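Local coordinates for histidine-containing Phosphotransfer Protein type 1, MtHPt1 (Medicago truncatula, PDB 3US6) that probably relays phosphoryl groups from cytokinin sensor histidine kinases to response regulators, passing them through a histidine of its own helical bundle, at residues S16-E20 with G21-G25; Q121-L124 with L125-K129; K129-T132 with L133-E137. One frame throughout, in Å; residues are numbered along the deposited sequence. Where two conformers were deposited one is given.

Interaction 1 (S16-E20 with G21-G25); sequences SMFME and GFLDG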
loop_
_atom_site.group_PDB
_atom_site.type_symbol
_atom_site.label_atom_id
_atom_site.label_comp_id
_atom_site.label_asym_id
_atom_site.label_seq_id
_atom_site.Cartn_x
_atom_site.Cartn_y
_atom_site.Cartn_z
ATOM N N SER A 16 -8.195 12.558 2.657
ATOM C CA SER A 16 -6.887 13.026 2.175
ATOM C C SER A 16 -6.169 11.902 1.474
ATOM O O SER A 16 -5.533 12.118 0.463
ATOM C CB SER A 16 -6.048 13.574 3.337
ATOM O OG SER A 16 -5.510 12.594 4.240
ATOM N N MET A 17 -6.313 10.702 1.989
ATOM C CA MET A 17 -5.619 9.552 1.369
ATOM C C MET A 17 -6.145 9.315 -0.019
ATOM O O MET A 17 -5.388 9.004 -0.925
ATOM C CB MET A 17 -5.747 8.307 2.254
ATOM C CG MET A 17 -4.969 8.415 3.554
ATOM S SD MET A 17 -5.071 6.961 4.598
ATOM C CE MET A 17 -4.058 5.857 3.648
ATOM N N PHE A 18 -7.470 9.406 -0.220
ATOM C CA PHE A 18 -8.026 9.213 -1.552
ATOM C C PHE A 18 -7.633 10.398 -2.446
ATOM O O PHE A 18 -7.286 10.198 -3.617
ATOM C CB PHE A 18 -9.572 9.008 -1.535
ATOM C CG PHE A 18 -9.992 7.645 -1.132
ATOM C CD1 PHE A 18 -10.170 6.677 -2.094
ATOM C CD2 PHE A 18 -10.113 7.295 0.150
ATOM C CE1 PHE A 18 -10.530 5.403 -1.742
ATOM C CE2 PHE A 18 -10.508 5.996 0.501
ATOM C CZ PHE A 18 -10.682 5.085 -0.428
ATOM N N MET A 19 -7.710 11.630 -1.948
ATOM C CA MET A 19 -7.506 12.789 -2.800
ATOM C C MET A 19 -6.064 12.853 -3.271
ATOM O O MET A 19 -5.815 13.276 -4.403
ATOM C CB MET A 19 -7.862 14.067 -2.056
ATOM C CG MET A 19 -9.330 14.204 -1.972
ATOM S SD MET A 19 -9.934 15.622 -1.002
ATOM C CE MET A 19 -9.435 16.960 -2.083
ATOM N N GLU A 20 -5.140 12.414 -2.447
ATOM C CA GLU A 20 -3.708 12.459 -2.740
ATOM C C GLU A 20 -3.251 11.219 -3.513
ATOM O O GLU A 20 -2.100 11.166 -3.889
ATOM C CB GLU A 20 -2.891 12.633 -1.485
ATOM C CG GLU A 20 -3.200 14.006 -0.848
ATOM C CD GLU A 20 -2.652 14.208 0.538
ATOM O OE1 GLU A 20 -1.989 13.341 1.125
ATOM O OE2 GLU A 20 -2.810 15.349 1.038
ATOM N N GLY A 21 -4.127 10.228 -3.698
ATOM C CA GLY A 21 -3.807 9.068 -4.494
ATOM C C GLY A 21 -3.232 7.908 -3.746
ATOM O O GLY A 21 -2.875 6.951 -4.406
ATOM N N PHE A 22 -3.156 7.968 -2.418
ATOM C CA PHE A 22 -2.618 6.881 -1.666
ATOM C C PHE A 22 -3.509 5.642 -1.683
ATOM O O PHE A 22 -3.009 4.518 -1.654
ATOM C CB PHE A 22 -2.311 7.260 -0.250
ATOM C CG PHE A 22 -1.170 8.243 -0.172
ATOM C CD1 PHE A 22 0.138 7.815 -0.355
ATOM C CD2 PHE A 22 -1.393 9.586 0.014
ATOM C CE1 PHE A 22 1.204 8.752 -0.364
ATOM C CE2 PHE A 22 -0.351 10.519 0.065
ATOM C CZ PHE A 22 0.963 10.075 -0.181
ATOM N N LEU A 23 -4.847 5.860 -1.727
ATOM C CA LEU A 23 -5.844 4.798 -1.808
ATOM C C LEU A 23 -6.770 5.092 -2.978
ATOM O O LEU A 23 -7.018 6.260 -3.317
ATOM C CB LEU A 23 -6.648 4.686 -0.542
ATOM C CG LEU A 23 -5.902 4.358 0.705
ATOM C CD1 LEU A 23 -6.867 4.471 1.875
ATOM C CD2 LEU A 23 -5.257 3.019 0.639
ATOM N N ASP A 24 -7.265 4.026 -3.586
ATOM C CA ASP A 24 -8.252 4.097 -4.643
ATOM C C ASP A 24 -9.433 3.212 -4.336
ATOM O O ASP A 24 -9.586 2.687 -3.222
ATOM C CB ASP A 24 -7.651 3.794 -6.032
ATOM C CG ASP A 24 -7.295 2.346 -6.226
ATOM O OD1 ASP A 24 -7.732 1.481 -5.434
ATOM O OD2 ASP A 24 -6.602 2.029 -7.215
ATOM N N GLY A 25 -10.323 3.070 -5.305
ATOM C CA GLY A 25 -11.574 2.374 -5.087
ATOM C C GLY A 25 -11.402 0.931 -4.702
ATOM O O GLY A 25 -12.366 0.317 -4.179
HETATM O O HOH W 1 -7.631 8.012 -5.192
#

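Interaction 2 (Q121-L124 with L125-K129); sequences QEYL and LVKNK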
loop_
_atom_site.group_PDB
_atom_site.type_symbol
_atom_site.label_atom_id
_atom_site.label_comp_id
_atom_site.label_asym_id
_atom_site.label_seq_id
_atom_site.Cartn_x
_atom_site.Cartn_y
_atom_site.Cartn_z
ATOM N N GLN A 121 9.651 4.217 -1.013
ATOM C CA GLN A 121 9.128 5.392 -0.348
ATOM C C GLN A 121 7.618 5.407 -0.349
ATOM O O GLN A 121 6.980 5.657 0.681
ATOM C CB GLN A 121 9.722 6.645 -0.991
ATOM C CG GLN A 121 9.245 7.947 -0.407
ATOM C CD GLN A 121 10.073 9.129 -1.029
ATOM O OE1 GLN A 121 11.328 9.078 -1.155
ATOM N NE2 GLN A 121 9.371 10.178 -1.434
ATOM N N GLU A 122 7.010 5.100 -1.489
ATOM C CA GLU A 122 5.538 5.063 -1.609
ATOM C C GLU A 122 4.942 3.959 -0.718
ATOM O O GLU A 122 3.932 4.173 -0.040
ATOM C CB GLU A 122 5.089 4.883 -3.047
ATOM C CG GLU A 122 5.330 6.145 -3.875
ATOM C CD GLU A 122 4.475 7.336 -3.479
ATOM O OE1 GLU A 122 3.386 7.164 -2.877
ATOM O OE2 GLU A 122 4.915 8.503 -3.796
ATOM N N TYR A 123 5.604 2.828 -0.639
ATOM C CA TYR A 123 5.155 1.772 0.243
ATOM C C TYR A 123 5.181 2.207 1.701
ATOM O O TYR A 123 4.203 2.030 2.373
ATOM C CB TYR A 123 6.007 0.492 0.057
ATOM C CG TYR A 123 5.735 -0.493 1.133
ATOM C CD1 TYR A 123 4.580 -1.199 1.145
ATOM C CD2 TYR A 123 6.611 -0.669 2.163
ATOM C CE1 TYR A 123 4.305 -2.049 2.155
ATOM C CE2 TYR A 123 6.340 -1.523 3.167
ATOM C CZ TYR A 123 5.177 -2.202 3.156
ATOM O OH TYR A 123 4.910 -3.076 4.159
ATOM N N LEU A 124 6.261 2.840 2.139
ATOM C CA LEU A 124 6.346 3.249 3.528
ATOM C C LEU A 124 5.316 4.335 3.814
ATOM O O LEU A 124 4.736 4.380 4.901
ATOM C CB LEU A 124 7.742 3.716 3.871
ATOM C CG LEU A 124 8.698 2.516 3.844
ATOM C CD1 LEU A 124 10.125 2.973 4.115
ATOM C CD2 LEU A 124 8.359 1.449 4.825
ATOM N N LEU A 125 5.059 5.246 2.886
ATOM C CA LEU A 125 4.062 6.293 3.099
ATOM C C LEU A 125 2.710 5.671 3.356
ATOM O O LEU A 125 2.004 6.045 4.306
ATOM C CB LEU A 125 3.963 7.265 1.909
ATOM C CG LEU A 125 5.130 8.259 1.763
ATOM C CD1 LEU A 125 4.933 9.068 0.496
ATOM C CD2 LEU A 125 5.323 9.136 3.000
ATOM N N VAL A 126 2.244 4.793 2.490
ATOM C CA VAL A 126 0.922 4.248 2.656
ATOM C C VAL A 126 0.872 3.293 3.854
ATOM O O VAL A 126 -0.186 3.223 4.491
ATOM C CB VAL A 126 0.369 3.612 1.348
ATOM C CG1 VAL A 126 0.999 2.284 1.025
ATOM C CG2 VAL A 126 -1.136 3.521 1.392
ATOM N N LYS A 127 1.960 2.569 4.164
ATOM C CA LYS A 127 1.957 1.738 5.355
ATOM C C LYS A 127 1.713 2.603 6.573
ATOM O O LYS A 127 0.854 2.249 7.398
ATOM C CB LYS A 127 3.266 0.987 5.485
ATOM C CG LYS A 127 3.432 0.235 6.793
ATOM C CD LYS A 127 4.763 -0.479 6.882
ATOM C CE LYS A 127 4.758 -1.411 8.102
ATOM N NZ LYS A 127 6.150 -1.637 8.571
ATOM N N ASN A 128 2.500 3.639 6.744
ATOM C CA ASN A 128 2.355 4.506 7.883
ATOM C C ASN A 128 0.938 5.095 7.947
ATOM O O ASN A 128 0.338 5.110 9.032
ATOM C CB ASN A 128 3.435 5.544 7.952
ATOM C CG ASN A 128 4.720 4.954 8.475
ATOM O OD1 ASN A 128 4.922 4.830 9.676
ATOM N ND2 ASN A 128 5.609 4.623 7.549
ATOM N N LYS A 129 0.409 5.578 6.834
ATOM C CA LYS A 129 -0.897 6.228 6.845
ATOM C C LYS A 129 -1.968 5.177 7.205
ATOM O O LYS A 129 -2.959 5.463 7.931
ATOM C CB LYS A 129 -1.217 6.866 5.496
ATOM C CG LYS A 129 -0.358 8.080 5.211
ATOM C CD LYS A 129 -0.543 8.528 3.781
ATOM C CE LYS A 129 0.183 9.829 3.410
ATOM N NZ LYS A 129 -0.389 10.972 4.081
#

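Interaction 3 (K129-T132 with L133-E137); sequences KLET and LLRLE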
loop_
_atom_site.group_PDB
_atom_site.type_symbol
_atom_site.label_atom_id
_atom_site.label_comp_id
_atom_site.label_asym_id
_atom_site.label_seq_id
_atom_site.Cartn_x
_atom_site.Cartn_y
_atom_site.Cartn_z
ATOM N N LYS A 129 0.409 5.578 6.834
ATOM C CA LYS A 129 -0.897 6.228 6.845
ATOM C C LYS A 129 -1.968 5.177 7.205
ATOM O O LYS A 129 -2.959 5.463 7.931
ATOM C CB LYS A 129 -1.217 6.866 5.496
ATOM C CG LYS A 129 -0.358 8.080 5.211
ATOM C CD LYS A 129 -0.543 8.528 3.781
ATOM C CE LYS A 129 0.183 9.829 3.410
ATOM N NZ LYS A 129 -0.389 10.972 4.081
ATOM N N LEU A 130 -1.867 3.960 6.656
ATOM C CA LEU A 130 -2.806 2.895 6.981
ATOM C C LEU A 130 -2.774 2.532 8.459
ATOM O O LEU A 130 -3.823 2.284 9.071
ATOM C CB LEU A 130 -2.587 1.650 6.129
ATOM C CG LEU A 130 -3.096 1.757 4.693
ATOM C CD1 LEU A 130 -2.661 0.615 3.866
ATOM C CD2 LEU A 130 -4.616 1.818 4.682
ATOM N N GLU A 131 -1.581 2.505 9.045
ATOM C CA GLU A 131 -1.471 2.205 10.487
ATOM C C GLU A 131 -2.232 3.264 11.278
ATOM O O GLU A 131 -2.911 2.955 12.260
ATOM C CB GLU A 131 -0.039 2.062 10.910
ATOM C CG GLU A 131 0.583 0.857 10.272
ATOM C CD GLU A 131 2.048 0.707 10.655
ATOM O OE1 GLU A 131 2.761 1.700 10.950
ATOM O OE2 GLU A 131 2.601 -0.408 10.558
ATOM N N THR A 132 -2.028 4.514 10.937
ATOM C CA THR A 132 -2.730 5.635 11.566
ATOM C C THR A 132 -4.275 5.487 11.393
ATOM O O THR A 132 -5.054 5.641 12.344
ATOM C CB THR A 132 -2.233 6.978 11.066
ATOM O OG1 THR A 132 -0.889 7.129 11.520
ATOM C CG2 THR A 132 -3.092 8.167 11.559
ATOM N N LEU A 133 -4.730 5.243 10.185
ATOM C CA LEU A 133 -6.142 5.049 9.907
ATOM C C LEU A 133 -6.719 3.897 10.737
ATOM O O LEU A 133 -7.772 4.047 11.357
ATOM C CB LEU A 133 -6.292 4.794 8.403
ATOM C CG LEU A 133 -7.751 4.710 7.957
ATOM C CD1 LEU A 133 -8.383 6.063 7.905
ATOM C CD2 LEU A 133 -7.831 3.985 6.596
ATOM N N LEU A 134 -6.018 2.756 10.722
ATOM C CA LEU A 134 -6.474 1.553 11.451
ATOM C C LEU A 134 -6.472 1.755 12.978
ATOM O O LEU A 134 -7.383 1.274 13.671
ATOM C CB LEU A 134 -5.678 0.339 11.026
ATOM C CG LEU A 134 -6.061 -0.061 9.606
ATOM C CD1 LEU A 134 -5.099 -1.107 9.114
ATOM C CD2 LEU A 134 -7.529 -0.596 9.518
ATOM N N ARG A 135 -5.487 2.490 13.485
ATOM C CA ARG A 135 -5.443 2.838 14.902
ATOM C C ARG A 135 -6.633 3.710 15.312
ATOM O O ARG A 135 -7.215 3.519 16.380
ATOM C CB ARG A 135 -4.131 3.551 15.239
ATOM C CG ARG A 135 -2.983 2.612 15.571
ATOM C CD ARG A 135 -1.864 3.342 16.297
ATOM N NE ARG A 135 -1.028 4.110 15.379
ATOM C CZ ARG A 135 -0.025 3.597 14.674
ATOM N NH1 ARG A 135 0.271 2.308 14.779
ATOM N NH2 ARG A 135 0.684 4.371 13.864
ATOM N N LEU A 136 -6.990 4.663 14.455
ATOM C CA LEU A 136 -8.119 5.558 14.705
ATOM C C LEU A 136 -9.432 4.749 14.697
ATOM O O LEU A 136 -10.288 4.891 15.562
ATOM C CB LEU A 136 -8.177 6.664 13.666
ATOM C CG LEU A 136 -9.314 7.674 13.848
ATOM C CD1 LEU A 136 -9.283 8.302 15.213
ATOM C CD2 LEU A 136 -9.178 8.740 12.779
ATOM N N GLU A 137 -9.591 3.862 13.712
ATOM C CA GLU A 137 -10.739 2.990 13.671
ATOM C C GLU A 137 -10.865 2.176 14.973
ATOM O O GLU A 137 -11.956 2.006 15.488
ATOM C CB GLU A 137 -10.687 2.026 12.497
ATOM C CG GLU A 137 -10.856 2.732 11.180
ATOM C CD GLU A 137 -10.945 1.817 9.950
ATOM O OE1 GLU A 137 -11.091 0.575 10.078
ATOM O OE2 GLU A 137 -10.912 2.379 8.799
HETATM O O HOH W 2 2.716 4.182 12.157
HETATM O O HOH W 3 2.806 1.011 13.855
#

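Interaction 1 (S16-E20 with G21-G25)
The ring of Phe18 lies over the side chain of Leu23, whose CB sits 4.0 Å from the ring centroid and only 10° off the ring normal, a CH-pi contact made squarely on one face. With CG beside the backbone N (chi1 -78°), the ring swings out along the chain that returns beneath it, and its CE1 comes 3.2 Å from Asp24 O. With an alanine in place of Phe18, the face over Leu23 CB would be lost, and a gap is likely to open between the helix end and the returning loop. Leu23 also serves Met17: the thioether chain bends at chi3, bringing Met17 CE to 3.6 Å from Leu23 CD1. The turn beneath is a Schellman motif, which closes helix 3-19. Gly21 has positive phi (92°), where a side chain would jam against the carbonyl of Glu20, so glycine suits the place. Gly21 N donates to Phe18 O, while Met17 O takes Leu23 N at 3.3 Å and, weakly, Phe22 N. A water bridges Phe18 O and Leu23 O, donating to both carbonyls. Phe22 turns its ring edge to Glu20, whose OE1 lies in the ring plane 3.4 Å from Phe22 CE2, the carboxylate steeply inclined to the ring. Helix 109-142 packs on Phe22 through Glu122, Leu125 and Lys129. Asp24 is the N-cap of the next helix, its OD1 accepting from Gln26 N.

Interaction 2 (Q121-L124 with L125-K129)
Asn128 folds its amide back onto the preceding turn, and ND2 donates to Leu124 O at 2.8 Å. CG beside the backbone N (chi1 -78°) turns the short side chain back along the helix, within reach of the carbonyl that Asn128 N already holds at 3.0 Å. The two donors approach Leu124 O from opposite faces of the carbonyl plane, ND2 lying 38° out of it. The ND2 bond, with its acceptor near the amide plane, is what holds the amide's rotation. One residue earlier, Lys127 extends its aliphatic chain past the phenol end of Tyr123: Lys127 CD is 3.8 Å from Tyr123 OH, while Lys127 CB lies over one face of the ring. The four-residue spacing puts both on the same side of the helix, and in both CG is anti to the backbone N. Leu125 rests its CG on Gln121 O, 3.4 Å away, and Val126 places CG1 3.5 Å from Tyr123 O. Plain i to i+4 backbone bonds underlie all this. On helix 109-142, Tyr123 faces Phe50, Ser53 and Leu57 of helix 41-64, whereas Glu122, salt-bridged to Arg92, and Val126 face helix 91-106.

Interaction 3 (K129-T132 with L133-E137)
Glu131 and Arg135, one helical turn apart, are joined through water rather than directly. Water 2 donates to Glu131 OE1 at 2.8 Å and accepts from Arg135 NH2 at 2.7 Å; water 3 accepts from Arg135 NH1 and gives a weak bond to the same OE1. Both waters lie in the guanidinium plane, at its edge. The charged atoms themselves remain apart, Glu131 OE1 standing 4.5 Å from Arg135 NH2, too far for a salt bridge. Arg135 reaches this position by bending at chi3 (-79°), which folds the guanidinium back over its own helix. One face of the group then covers the backbone, with Glu131 O 3.8 Å above the plane and over its centre, and Arg135 NH2 comes as near to Glu131 CB. Glu131, in contrast, is extended beyond CG, which carries its carboxylate out to the waters.

Beneath the side chains run the i to i+4 bonds of helix 109-142, from Leu133 N to Lys129 O and so on to Leu136 N with Thr132 O. Thr132 OG1 turns back to Asn128 O in a weak hydrogen bond, a common way for threonine to satisfy its hydroxyl inside a helix. Farther round, the leucines supply the packing: Leu130 CD2 lies 4.3 Å from Leu133 CD2. Against the backbone, Leu134 CG lies over the carbonyl oxygen Leu130 O at 3.3 Å. The branched, apolar ends of the leucines suit buried positions, Leu130 meeting Val46 and Phe50 of helix 41-64, Leu134 meeting Phe43, and Leu133 meeting Trp10 of helix 3-19. The helix is thus amphipathic, and its Glu131-Arg135 pair, which keeps hydrating water between opposite charges, is likely to add a modest electrostatic attraction without the desolvation that a direct ion pair would require.

In the fold
Interactions 2 and 3 occupy successive stretches of helix 109-142 and share Lys129, whereas interaction 1 closes helix 3-19 and leads into helix 25-32. All three are partly buried, but interaction 2 lies deepest: its centre is about 7 Å from the centre of the chain, against about 11 and 13 Å for the centres of interactions 1 and 3. Lys129 links them: its CB packs on Met17 CE and its CE on Phe22 CE2, both at 3.5 Å. Interaction 1 ends a helix through a glycine and backbone carbonyls, with aromatic and apolar side chains packed around the turn. The other two keep a regular backbone and differ in their polar side chains, an amide bonding to a carbonyl in one, water-bridged charges in the other.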